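Local structure of activator of Hsp90 ATPase homologue 1/2-like C-terminal domain-containing protein (1XFS) at residues 7-12 with 139-144; 14-19 with 156-161; 52-57 with 93-98; 113-118 with 132-137. The protein is of unknown function but belongs to the AHA1 family, whose Bet v 1-like fold suggests that it may bind a ligand or a partner protein. All blocks are in the same frame, centred on the assembly; numbering follows the deposited sequence.

Contact 1 (7-12 with 139-144); sequences DAELDL and GQRKLH
The side chain of R141 lies along the backbone of residues 8-10, its methylenes against carbonyl oxygens and its guanidinium beside the turn. CG starts anti to the backbone N (chi1 -171°), and bends at chi2 and chi3 fold the chain so that R141 CD passes 3.3 Å from E9 O. From there R141 NH2 donates to E9 O at 2.9 Å with an N-H...O angle of 162°. The oxygen lies in the guanidinium plane, whereas the donor stands above the carbonyl plane. The carboxylate of E9 stays beyond salt-bridge range of R141; water 1 joins them, donating to E9 OE2 and accepting from R141 NH2. NE of R141 forms a salt bridge with E145, one helical turn on. L12 crosses R141 at about a right angle, its CG 3.8 Å from R141 CG, and its CD1 reaches H144 CB at 3.9 Å. ND1 of H144 is hydrogen-bonded to NE2 of H135. The acceptor loop is itself ordered by D7, whose OD1 takes E9 N at 2.9 Å in an Asx turn. An alanine at R141 would remove the guanidinium and the methylenes over L12, and would probably leave E9 O and water 1 without this donor and loosen helix 138-145 from the N-terminal turn. With E9 O, a water-linked carboxylate and E145 around it, the positive guanidinium is probably well compensated and its rotation fixed.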
loop_
_atom_site.group_PDB
_atom_site.type_symbol
_atom_site.label_atom_id
_atom_site.label_comp_id
_atom_site.label_asym_id
_atom_site.label_seq_id
_atom_site.Cartn_x
_atom_site.Cartn_y
_atom_site.Cartn_z
ATOM N N ASP A 7 8.717 14.589 -5.538
ATOM C CA ASP A 7 9.458 14.289 -6.758
ATOM C C ASP A 7 8.758 14.960 -7.936
ATOM O O ASP A 7 7.699 14.516 -8.363
ATOM C CB ASP A 7 9.510 12.777 -6.984
ATOM C CG ASP A 7 10.559 12.376 -8.000
ATOM O OD1 ASP A 7 10.619 12.999 -9.084
ATOM O OD2 ASP A 7 11.319 11.427 -7.718
ATOM N N ALA A 8 9.356 16.026 -8.459
ATOM C CA ALA A 8 8.776 16.763 -9.578
ATOM C C ALA A 8 8.617 15.911 -10.832
ATOM O O ALA A 8 7.844 16.250 -11.731
ATOM C CB ALA A 8 9.632 17.986 -9.892
ATOM N N GLU A 9 9.351 14.809 -10.896
ATOM C CA GLU A 9 9.286 13.930 -12.052
ATOM C C GLU A 9 8.126 12.943 -11.988
ATOM O O GLU A 9 7.606 12.521 -13.021
ATOM C CB GLU A 9 10.605 13.162 -12.199
ATOM C CG GLU A 9 11.771 14.038 -12.615
ATOM C CD GLU A 9 11.661 14.475 -14.062
ATOM O OE1 GLU A 9 12.135 15.578 -14.392
ATOM O OE2 GLU A 9 11.108 13.705 -14.873
ATOM N N LEU A 10 7.695 12.603 -10.777
ATOM C CA LEU A 10 6.625 11.625 -10.608
ATOM C C LEU A 10 5.378 12.097 -9.880
ATOM O O LEU A 10 4.345 11.435 -9.949
ATOM C CB LEU A 10 7.174 10.412 -9.857
ATOM C CG LEU A 10 8.485 9.826 -10.387
ATOM C CD1 LEU A 10 9.021 8.781 -9.416
ATOM C CD2 LEU A 10 8.239 9.229 -11.756
ATOM N N ASP A 11 5.458 13.232 -9.194
ATOM C CA ASP A 11 4.318 13.704 -8.416
ATOM C C ASP A 11 3.676 15.003 -8.863
ATOM O O ASP A 11 4.333 15.880 -9.422
ATOM C CB ASP A 11 4.734 13.852 -6.949
ATOM C CG ASP A 11 5.421 12.613 -6.413
ATOM O OD1 ASP A 11 5.012 11.506 -6.810
ATOM O OD2 ASP A 11 6.356 12.754 -5.599
ATOM N N LEU A 12 2.378 15.110 -8.610
ATOM C CA LEU A 12 1.630 16.316 -8.927
ATOM C C LEU A 12 1.007 16.772 -7.612
ATOM O O LEU A 12 0.442 15.961 -6.874
ATOM C CB LEU A 12 0.548 16.029 -9.970
ATOM C CG LEU A 12 1.063 15.638 -11.363
ATOM C CD1 LEU A 12 -0.118 15.325 -12.275
ATOM C CD2 LEU A 12 1.906 16.771 -11.947
ATOM N N GLY A 139 6.254 9.281 -17.396
ATOM C CA GLY A 139 5.257 9.184 -18.449
ATOM C C GLY A 139 3.840 9.170 -17.913
ATOM O O GLY A 139 2.927 9.739 -18.514
ATOM N N GLN A 140 3.658 8.506 -16.778
ATOM C CA GLN A 140 2.351 8.430 -16.144
ATOM C C GLN A 140 2.006 9.785 -15.530
ATOM O O GLN A 140 0.857 10.216 -15.587
ATOM C CB GLN A 140 2.349 7.334 -15.073
ATOM C CG GLN A 140 2.208 5.920 -15.635
ATOM C CD GLN A 140 0.804 5.354 -15.451
ATOM O OE1 GLN A 140 0.400 5.006 -14.336
ATOM N NE2 GLN A 140 0.049 5.275 -16.543
ATOM N N ARG A 141 3.004 10.457 -14.959
ATOM C CA ARG A 141 2.789 11.771 -14.359
ATOM C C ARG A 141 2.358 12.734 -15.462
ATOM O O ARG A 141 1.388 13.479 -15.314
ATOM C CB ARG A 141 4.077 12.301 -13.718
ATOM C CG ARG A 141 3.873 13.564 -12.882
ATOM C CD ARG A 141 5.029 14.548 -13.036
ATOM N NE ARG A 141 4.971 15.244 -14.320
ATOM C CZ ARG A 141 5.860 15.101 -15.297
ATOM N NH1 ARG A 141 5.712 15.782 -16.428
ATOM N NH2 ARG A 141 6.902 14.291 -15.149
ATOM N N LYS A 142 3.093 12.705 -16.568
ATOM C CA LYS A 142 2.811 13.563 -17.715
ATOM C C LYS A 142 1.415 13.264 -18.259
ATOM O O LYS A 142 0.658 14.177 -18.595
ATOM C CB LYS A 142 3.867 13.326 -18.801
ATOM C CG LYS A 142 3.755 14.228 -20.023
ATOM C CD LYS A 142 4.007 15.684 -19.678
ATOM C CE LYS A 142 4.015 16.545 -20.933
ATOM N NZ LYS A 142 4.306 17.971 -20.623
ATOM N N LEU A 143 1.077 11.981 -18.332
ATOM C CA LEU A 143 -0.225 11.558 -18.830
ATOM C C LEU A 143 -1.352 12.121 -17.972
ATOM O O LEU A 143 -2.383 12.554 -18.491
ATOM C CB LEU A 143 -0.317 10.031 -18.848
ATOM C CG LEU A 143 -1.650 9.442 -19.321
ATOM C CD1 LEU A 143 -1.914 9.861 -20.763
ATOM C CD2 LEU A 143 -1.611 7.926 -19.208
ATOM N N HIS A 144 -1.156 12.109 -16.656
ATOM C CA HIS A 144 -2.175 12.625 -15.744
ATOM C C HIS A 144 -2.367 14.118 -15.989
ATOM O O HIS A 144 -3.482 14.632 -15.903
ATOM C CB HIS A 144 -1.769 12.372 -14.285
ATOM C CG HIS A 144 -2.930 12.235 -13.349
ATOM N ND1 HIS A 144 -2.781 11.885 -12.023
ATOM C CD2 HIS A 144 -4.262 12.392 -13.547
ATOM C CE1 HIS A 144 -3.970 11.831 -11.446
ATOM N NE2 HIS A 144 -4.884 12.133 -12.350
HETATM O O HOH W 1 9.597 14.443 -16.728
#

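Contact 2 (14-19 with 156-161); sequences LKRELA and TITQLE
This is a helix-on-sheet contact: strand 11-18, at one margin of the sheet within this chain, runs nearly parallel to the C-terminal helix 149-167, the axes of the short segments 9.6 Å apart and 13° from parallel, as suits the helix-grip arrangement of Bet v 1-like proteins. Its apolar centre is I157, set between three strand residues. L14 meets it tip to tip, L18 crosses it at about a right angle with CD1 4.1 Å from I157 CG2, and R16 slides past it in the opposite direction. R16 begins with CG anti to the carbonyl carbon and bends at chi2 and chi3, which lays one guanidinium face over I157 CG2, 4.1 Å from the plane. R16 NH2 donates to T158 OG1 at 2.9 Å, near the guanidinium plane and with an angle of 161°, while NH1 bonds to G154 O. A leucine at R16 would lack both N-H donors and would probably leave T158 and G154 without their link to the strand. Farther along, E161 stretches past L18, CB 3.9 Å from L18 CD2, until OE1 takes A19 N at 2.9 Å, almost straight at 174° but from above the carboxylate plane. This closes the end of the strand against the helix. Strand 11-18 pairs along one edge with strand 127-134, whose Y129 also touches L18 and I157, while W153, a turn earlier on the helix, packs on L14.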
loop_
_atom_site.group_PDB
_atom_site.type_symbol
_atom_site.label_atom_id
_atom_site.label_comp_id
_atom_site.label_asym_id
_atom_site.label_seq_id
_atom_site.Cartn_x
_atom_site.Cartn_y
_atom_site.Cartn_z
ATOM N N LEU A 14 -1.327 19.852 -5.284
ATOM C CA LEU A 14 -2.355 20.885 -5.312
ATOM C C LEU A 14 -2.594 21.390 -3.893
ATOM O O LEU A 14 -2.843 20.599 -2.988
ATOM C CB LEU A 14 -3.656 20.318 -5.887
ATOM C CG LEU A 14 -4.850 21.264 -6.036
ATOM C CD1 LEU A 14 -4.509 22.394 -6.995
ATOM C CD2 LEU A 14 -6.049 20.484 -6.550
ATOM N N LYS A 15 -2.504 22.702 -3.691
ATOM C CA LYS A 15 -2.730 23.271 -2.363
ATOM C C LYS A 15 -3.886 24.264 -2.414
ATOM O O LYS A 15 -3.939 25.117 -3.298
ATOM C CB LYS A 15 -1.470 23.976 -1.850
ATOM C CG LYS A 15 -1.564 24.405 -0.385
ATOM C CD LYS A 15 -0.285 25.073 0.107
ATOM C CE LYS A 15 -0.091 26.445 -0.519
ATOM N NZ LYS A 15 -1.204 27.369 -0.165
ATOM N N ARG A 16 -4.808 24.151 -1.463
ATOM C CA ARG A 16 -5.964 25.036 -1.421
ATOM C C ARG A 16 -6.328 25.421 0.008
ATOM O O ARG A 16 -5.980 24.719 0.958
ATOM C CB ARG A 16 -7.165 24.356 -2.088
ATOM C CG ARG A 16 -7.015 24.158 -3.599
ATOM C CD ARG A 16 -7.269 25.461 -4.341
ATOM N NE ARG A 16 -8.665 25.861 -4.206
ATOM C CZ ARG A 16 -9.658 25.364 -4.940
ATOM N NH1 ARG A 16 -9.404 24.455 -5.872
ATOM N NH2 ARG A 16 -10.905 25.755 -4.725
ATOM N N GLU A 17 -7.015 26.547 0.157
ATOM C CA GLU A 17 -7.448 27.011 1.473
ATOM C C GLU A 17 -8.973 26.997 1.477
ATOM O O GLU A 17 -9.601 27.657 0.653
ATOM C CB GLU A 17 -6.950 28.439 1.728
ATOM C CG GLU A 17 -5.439 28.609 1.672
ATOM C CD GLU A 17 -4.726 27.999 2.866
ATOM O OE1 GLU A 17 -3.477 27.983 2.865
ATOM O OE2 GLU A 17 -5.407 27.545 3.809
ATOM N N LEU A 18 -9.569 26.235 2.390
ATOM C CA LEU A 18 -11.025 26.161 2.480
ATOM C C LEU A 18 -11.514 26.841 3.752
ATOM O O LEU A 18 -10.962 26.620 4.827
ATOM C CB LEU A 18 -11.506 24.706 2.475
ATOM C CG LEU A 18 -11.266 23.865 1.219
ATOM C CD1 LEU A 18 -9.814 23.429 1.168
ATOM C CD2 LEU A 18 -12.179 22.647 1.241
ATOM N N ALA A 19 -12.554 27.661 3.623
ATOM C CA ALA A 19 -13.114 28.374 4.767
ATOM C C ALA A 19 -14.106 27.482 5.507
ATOM O O ALA A 19 -15.271 27.838 5.699
ATOM C CB ALA A 19 -13.797 29.651 4.297
ATOM N N THR A 156 -12.790 19.700 -8.091
ATOM C CA THR A 156 -13.376 18.874 -7.043
ATOM C C THR A 156 -13.257 19.543 -5.682
ATOM O O THR A 156 -14.174 19.462 -4.874
ATOM C CB THR A 156 -12.738 17.448 -6.985
ATOM O OG1 THR A 156 -11.372 17.532 -6.559
ATOM C CG2 THR A 156 -12.802 16.785 -8.351
ATOM N N ILE A 157 -12.140 20.219 -5.435
ATOM C CA ILE A 157 -11.956 20.893 -4.157
ATOM C C ILE A 157 -12.959 22.038 -4.030
ATOM O O ILE A 157 -13.483 22.297 -2.950
ATOM C CB ILE A 157 -10.518 21.442 -4.009
ATOM C CG1 ILE A 157 -9.507 20.314 -4.228
ATOM C CG2 ILE A 157 -10.328 22.049 -2.628
ATOM C CD1 ILE A 157 -9.731 19.103 -3.346
ATOM N N THR A 158 -13.238 22.716 -5.139
ATOM C CA THR A 158 -14.196 23.816 -5.117
ATOM C C THR A 158 -15.585 23.266 -4.798
ATOM O O THR A 158 -16.341 23.867 -4.036
ATOM C CB THR A 158 -14.216 24.560 -6.469
ATOM O OG1 THR A 158 -12.943 25.185 -6.677
ATOM C CG2 THR A 158 -15.308 25.629 -6.489
ATOM N N GLN A 159 -15.913 22.112 -5.373
ATOM C CA GLN A 159 -17.200 21.477 -5.124
ATOM C C GLN A 159 -17.295 21.038 -3.669
ATOM O O GLN A 159 -18.360 21.094 -3.054
ATOM C CB GLN A 159 -17.375 20.272 -6.052
ATOM C CG GLN A 159 -17.438 20.664 -7.518
ATOM C CD GLN A 159 -17.488 19.478 -8.465
ATOM O OE1 GLN A 159 -17.642 19.650 -9.674
ATOM N NE2 GLN A 159 -17.351 18.272 -7.924
ATOM N N LEU A 160 -16.167 20.596 -3.119
ATOM C CA LEU A 160 -16.129 20.156 -1.728
ATOM C C LEU A 160 -16.448 21.314 -0.787
ATOM O O LEU A 160 -17.321 21.204 0.081
ATOM C CB LEU A 160 -14.745 19.593 -1.391
ATOM C CG LEU A 160 -14.485 19.228 0.073
ATOM C CD1 LEU A 160 -15.518 18.213 0.548
ATOM C CD2 LEU A 160 -13.077 18.655 0.216
ATOM N N GLU A 161 -15.741 22.426 -0.959
ATOM C CA GLU A 161 -15.958 23.586 -0.106
ATOM C C GLU A 161 -17.403 24.065 -0.208
ATOM O O GLU A 161 -18.009 24.439 0.794
ATOM C CB GLU A 161 -15.004 24.718 -0.490
ATOM C CG GLU A 161 -14.937 25.830 0.551
ATOM C CD GLU A 161 -14.018 26.961 0.146
ATOM O OE1 GLU A 161 -13.766 27.852 0.984
ATOM O OE2 GLU A 161 -13.555 26.965 -1.016
#

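Contact 3 (52-57 with 93-98); sequences DLRPGG and VKNYRP
Residues R54 to G57 form a type II beta turn, closed by G57 N to R54 O, and its third residue, G56, presents its carbonyl to N95 N at 2.8 Å, in the carbonyl plane with an N-H...O angle of 148°. The phi of 91° at G56 calls for glycine, and so does the ring beside it: a beta carbon would come tightly against Y96. Y96, its CG anti to the carbonyl carbon, lays one ring face over G56 CA, which stands 3.6 Å from the ring centroid in a CH-pi contact. Beyond the ring, Y96 OH ends 3.2 Å from P55 CB. R54 starts in the crowded position between backbone N and carbonyl carbon and then runs extended. Its NE forms a salt bridge with D52 OD1 at 2.9 Å, and one guanidinium face lies over G57 CA. This places N95 ND2 at the guanidinium edge, 3.7 Å from R54 NH2, with the guanidinium and amide planes 23° apart. The turn links strand 45-51 to strand 58-64 and is bonded at G56 and G57 to F77 of strand 70-81; Y96 also packs on C76 and L78 of that strand, while Y96 O accepts from T115 of the second subunit.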
loop_
_atom_site.group_PDB
_atom_site.type_symbol
_atom_site.label_atom_id
_atom_site.label_comp_id
_atom_site.label_asym_id
_atom_site.label_seq_id
_atom_site.Cartn_x
_atom_site.Cartn_y
_atom_site.Cartn_z
ATOM N N ASP A 52 -14.435 1.695 3.524
ATOM C CA ASP A 52 -14.118 0.951 4.750
ATOM C C ASP A 52 -12.890 1.746 5.204
ATOM O O ASP A 52 -11.765 1.471 4.771
ATOM C CB ASP A 52 -13.751 -0.510 4.443
ATOM C CG ASP A 52 -13.406 -1.314 5.699
ATOM O OD1 ASP A 52 -12.977 -2.480 5.564
ATOM O OD2 ASP A 52 -13.571 -0.793 6.822
ATOM N N LEU A 53 -13.120 2.737 6.066
ATOM C CA LEU A 53 -12.068 3.656 6.521
ATOM C C LEU A 53 -11.082 3.125 7.551
ATOM O O LEU A 53 -11.198 3.389 8.749
ATOM C CB LEU A 53 -12.716 4.946 7.041
ATOM C CG LEU A 53 -11.821 6.178 7.168
ATOM C CD1 LEU A 53 -11.384 6.658 5.788
ATOM C CD2 LEU A 53 -12.584 7.279 7.885
ATOM N N ARG A 54 -10.099 2.390 7.053
ATOM C CA ARG A 54 -9.054 1.807 7.872
ATOM C C ARG A 54 -7.963 1.334 6.924
ATOM O O ARG A 54 -8.214 1.117 5.742
ATOM C CB ARG A 54 -9.593 0.595 8.645
ATOM C CG ARG A 54 -10.100 -0.523 7.745
ATOM C CD ARG A 54 -10.601 -1.724 8.537
ATOM N NE ARG A 54 -11.047 -2.807 7.658
ATOM C CZ ARG A 54 -10.237 -3.548 6.906
ATOM N NH1 ARG A 54 -8.927 -3.335 6.922
ATOM N NH2 ARG A 54 -10.734 -4.502 6.128
ATOM N N PRO A 55 -6.728 1.210 7.427
ATOM C CA PRO A 55 -5.611 0.743 6.599
ATOM C C PRO A 55 -5.983 -0.657 6.104
ATOM O O PRO A 55 -6.354 -1.525 6.903
ATOM C CB PRO A 55 -4.450 0.723 7.587
ATOM C CG PRO A 55 -4.766 1.877 8.494
ATOM C CD PRO A 55 -6.250 1.714 8.729
ATOM N N GLY A 56 -5.888 -0.869 4.796
ATOM C CA GLY A 56 -6.251 -2.154 4.229
ATOM C C GLY A 56 -7.714 -2.203 3.816
ATOM O O GLY A 56 -8.174 -3.192 3.239
ATOM N N GLY A 57 -8.444 -1.132 4.113
ATOM C CA GLY A 57 -9.860 -1.063 3.778
ATOM C C GLY A 57 -10.112 -0.622 2.348
ATOM O O GLY A 57 -9.371 0.187 1.790
ATOM N N VAL A 93 -5.899 -3.142 -3.877
ATOM C CA VAL A 93 -7.333 -3.179 -3.635
ATOM C C VAL A 93 -7.550 -3.667 -2.200
ATOM O O VAL A 93 -6.619 -3.658 -1.389
ATOM C CB VAL A 93 -8.079 -4.094 -4.660
ATOM C CG1 VAL A 93 -7.985 -3.482 -6.060
ATOM C CG2 VAL A 93 -7.497 -5.501 -4.655
ATOM N N LYS A 94 -8.769 -4.083 -1.879
ATOM C CA LYS A 94 -9.085 -4.531 -0.526
ATOM C C LYS A 94 -8.052 -5.488 0.077
ATOM O O LYS A 94 -7.530 -6.373 -0.604
ATOM C CB LYS A 94 -10.470 -5.188 -0.502
ATOM C CG LYS A 94 -10.918 -5.661 0.878
ATOM C CD LYS A 94 -12.319 -6.260 0.829
ATOM C CE LYS A 94 -12.778 -6.724 2.206
ATOM N NZ LYS A 94 -14.115 -7.385 2.168
ATOM N N ASN A 95 -7.770 -5.284 1.360
ATOM C CA ASN A 95 -6.829 -6.106 2.120
ATOM C C ASN A 95 -5.395 -6.060 1.578
ATOM O O ASN A 95 -4.616 -6.991 1.786
ATOM C CB ASN A 95 -7.332 -7.557 2.172
ATOM C CG ASN A 95 -8.613 -7.701 2.984
ATOM O OD1 ASN A 95 -9.461 -8.540 2.684
ATOM N ND2 ASN A 95 -8.751 -6.889 4.027
ATOM N N TYR A 96 -5.061 -4.970 0.882
ATOM C CA TYR A 96 -3.720 -4.748 0.324
ATOM C C TYR A 96 -3.341 -5.653 -0.846
ATOM O O TYR A 96 -2.157 -5.831 -1.137
ATOM C CB TYR A 96 -2.650 -4.912 1.407
ATOM C CG TYR A 96 -2.784 -4.015 2.617
ATOM C CD1 TYR A 96 -2.720 -2.627 2.500
ATOM C CD2 TYR A 96 -2.885 -4.563 3.898
ATOM C CE1 TYR A 96 -2.742 -1.805 3.630
ATOM C CE2 TYR A 96 -2.905 -3.753 5.035
ATOM C CZ TYR A 96 -2.831 -2.373 4.888
ATOM O OH TYR A 96 -2.830 -1.566 6.001
ATOM N N ARG A 97 -4.334 -6.234 -1.507
ATOM C CA ARG A 97 -4.070 -7.110 -2.647
ATOM C C ARG A 97 -3.595 -6.310 -3.856
ATOM O O ARG A 97 -4.142 -5.252 -4.152
ATOM C CB ARG A 97 -5.345 -7.860 -3.038
ATOM C CG ARG A 97 -5.181 -8.800 -4.225
ATOM C CD ARG A 97 -6.488 -9.517 -4.532
ATOM N NE ARG A 97 -6.945 -10.344 -3.413
ATOM C CZ ARG A 97 -6.300 -11.424 -2.974
ATOM N NH1 ARG A 97 -6.782 -12.122 -1.951
ATOM N NH2 ARG A 97 -5.174 -11.811 -3.558
ATOM N N PRO A 98 -2.555 -6.790 -4.563
ATOM C CA PRO A 98 -2.098 -6.040 -5.740
ATOM C C PRO A 98 -3.265 -5.931 -6.725
ATOM O O PRO A 98 -4.015 -6.890 -6.915
ATOM C CB PRO A 98 -0.972 -6.913 -6.287
ATOM C CG PRO A 98 -0.365 -7.479 -5.016
ATOM C CD PRO A 98 -1.595 -7.853 -4.208
#

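Contact 4 (113-118 with 132-137); sequences VMTAVI and CAMHNT
Four backbone hydrogen bonds join T115 with M134 and V117 with C132 as antiparallel hydrogen-bonded pairs of the beta hairpin formed by strands 115-122 and 127-134. The shortest is M134 N to T115 O, 2.7 Å and nearly straight at 172°; its counterpart, T115 N to M134 O, is longer at 3.1 Å but falls on an oxygen lone pair. Between these pairs A116 and A133 form a non-hydrogen-bonded pair, where A116 CA approaches C132 O at 3.4 Å in a CA-H...O contact. Toward V113 and N136, water 2 spans the two chain segments, donating to V113 O and accepting from N136 N. H135 turns its ND1 to L10 O. On the face carrying T115, V117, C132 and M134, the selenomethionine M134 lies side by side with T115 and obliquely across V117; a bend at chi3 brings M134 SE to 4.1 Å from V117 CG2 and 4.2 Å from T115 CG2. This face meets the second subunit: R97 of that chain packs on M134, and its P98 on T115. The other face, with A116 and A133, turns to helix 149-167, where W153 and F149 cover it. The selenomethionine M114, whose CG takes the crowded position between backbone N and carbonyl carbon, reaches the same helix side and brings its SE to 4.3 Å from A133 CB.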
loop_
_atom_site.group_PDB
_atom_site.type_symbol
_atom_site.label_atom_id
_atom_site.label_comp_id
_atom_site.label_asym_id
_atom_site.label_seq_id
_atom_site.Cartn_x
_atom_site.Cartn_y
_atom_site.Cartn_z
ATOM N N VAL A 113 -2.552 4.501 -12.546
ATOM C CA VAL A 113 -2.259 4.015 -11.200
ATOM C C VAL A 113 -1.662 5.151 -10.375
ATOM O O VAL A 113 -0.745 5.836 -10.822
ATOM C CB VAL A 113 -1.238 2.852 -11.230
ATOM C CG1 VAL A 113 -0.947 2.388 -9.816
ATOM C CG2 VAL A 113 -1.767 1.707 -12.074
HETATM N N MSE A 114 -2.168 5.354 -9.165
HETATM C CA MSE A 114 -1.641 6.429 -8.345
HETATM C C MSE A 114 -1.840 6.196 -6.859
HETATM O O MSE A 114 -2.620 5.337 -6.447
HETATM C CB MSE A 114 -2.337 7.746 -8.708
HETATM C CG MSE A 114 -3.829 7.759 -8.361
HETATM SE SE MSE A 114 -4.620 9.534 -8.439
HETATM C CE MSE A 114 -5.857 9.279 -9.905
ATOM N N THR A 115 -1.107 6.959 -6.059
ATOM C CA THR A 115 -1.281 6.931 -4.616
ATOM C C THR A 115 -1.512 8.391 -4.285
ATOM O O THR A 115 -0.734 9.262 -4.675
ATOM C CB THR A 115 -0.061 6.405 -3.846
ATOM O OG1 THR A 115 0.052 4.994 -4.063
ATOM C CG2 THR A 115 -0.234 6.662 -2.335
ATOM N N ALA A 116 -2.617 8.648 -3.598
ATOM C CA ALA A 116 -2.997 9.996 -3.226
ATOM C C ALA A 116 -2.705 10.221 -1.758
ATOM O O ALA A 116 -3.022 9.384 -0.912
ATOM C CB ALA A 116 -4.484 10.195 -3.498
ATOM N N VAL A 117 -2.073 11.346 -1.461
ATOM C CA VAL A 117 -1.777 11.699 -0.090
ATOM C C VAL A 117 -2.484 13.025 0.135
ATOM O O VAL A 117 -2.238 13.999 -0.577
ATOM C CB VAL A 117 -0.263 11.861 0.153
ATOM C CG1 VAL A 117 -0.022 12.361 1.579
ATOM C CG2 VAL A 117 0.446 10.532 -0.061
ATOM N N ILE A 118 -3.390 13.041 1.102
ATOM C CA ILE A 118 -4.144 14.241 1.416
ATOM C C ILE A 118 -3.768 14.687 2.820
ATOM O O ILE A 118 -3.905 13.923 3.766
ATOM C CB ILE A 118 -5.664 13.975 1.383
ATOM C CG1 ILE A 118 -6.078 13.434 0.017
ATOM C CG2 ILE A 118 -6.417 15.249 1.723
ATOM C CD1 ILE A 118 -5.668 14.307 -1.153
ATOM N N CYS A 132 -1.482 15.421 -3.008
ATOM C CA CYS A 132 -0.375 15.006 -3.860
ATOM C C CYS A 132 -0.719 13.665 -4.483
ATOM O O CYS A 132 -1.144 12.740 -3.788
ATOM C CB CYS A 132 0.925 14.869 -3.051
ATOM S SG CYS A 132 2.351 14.238 -4.004
ATOM N N ALA A 133 -0.556 13.577 -5.797
ATOM C CA ALA A 133 -0.819 12.343 -6.521
ATOM C C ALA A 133 0.538 11.800 -6.934
ATOM O O ALA A 133 1.280 12.455 -7.674
ATOM C CB ALA A 133 -1.689 12.610 -7.748
HETATM N N MSE A 134 0.864 10.609 -6.430
HETATM C CA MSE A 134 2.145 9.959 -6.708
HETATM C C MSE A 134 2.007 8.961 -7.852
HETATM O O MSE A 134 1.095 8.137 -7.856
HETATM C CB MSE A 134 2.643 9.222 -5.459
HETATM C CG MSE A 134 2.774 10.082 -4.226
HETATM SE SE MSE A 134 3.212 8.968 -2.688
HETATM C CE MSE A 134 5.073 8.812 -2.994
ATOM N N HIS A 135 2.914 9.042 -8.821
ATOM C CA HIS A 135 2.886 8.137 -9.962
ATOM C C HIS A 135 4.119 7.245 -9.988
ATOM O O HIS A 135 5.089 7.504 -9.281
ATOM C CB HIS A 135 2.792 8.933 -11.259
ATOM C CG HIS A 135 1.650 9.893 -11.278
ATOM N ND1 HIS A 135 1.743 11.163 -10.758
ATOM C CD2 HIS A 135 0.367 9.742 -11.686
ATOM C CE1 HIS A 135 0.563 11.757 -10.841
ATOM N NE2 HIS A 135 -0.286 10.914 -11.397
ATOM N N ASN A 136 4.082 6.199 -10.812
ATOM C CA ASN A 136 5.199 5.271 -10.887
ATOM C C ASN A 136 6.288 5.661 -11.879
ATOM O O ASN A 136 7.441 5.266 -11.716
ATOM C CB ASN A 136 4.689 3.842 -11.174
ATOM C CG ASN A 136 3.752 3.762 -12.377
ATOM O OD1 ASN A 136 2.885 2.885 -12.437
ATOM N ND2 ASN A 136 3.929 4.656 -13.343
ATOM N N THR A 137 5.935 6.461 -12.880
ATOM C CA THR A 137 6.895 6.875 -13.901
ATOM C C THR A 137 6.595 8.286 -14.396
ATOM O O THR A 137 5.480 8.789 -14.240
ATOM C CB THR A 137 6.840 5.938 -15.114
ATOM O OG1 THR A 137 5.508 5.929 -15.638
ATOM C CG2 THR A 137 7.230 4.521 -14.716
HETATM O O HOH W 2 1.516 5.967 -12.198
#

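How the contacts relate
Contacts 1 and 4 are the closest pair, with centres about 9 Å apart, and H135 joins them: its ND1 and NE2 are probably hydrogen-bonded to L10 O and H144 ND1, each at 2.7 Å, so the N-terminal turn, helix 138-145 and the hairpin meet at one imidazole. Contact 2 continues strand 11-18 from contact 1, its centre about 22 Å away, and shares the seven-stranded sheet with contact 4. Contact 3 stands apart, about 16 Å from contact 4 between centres, and lies on the opposite side of the chain's centre from contact 2. Across the dimer they draw together: R97 of one subunit forms a salt bridge with D11 and a hydrogen bond to H135 O of the other, tying contact 3 to contacts 1 and 4.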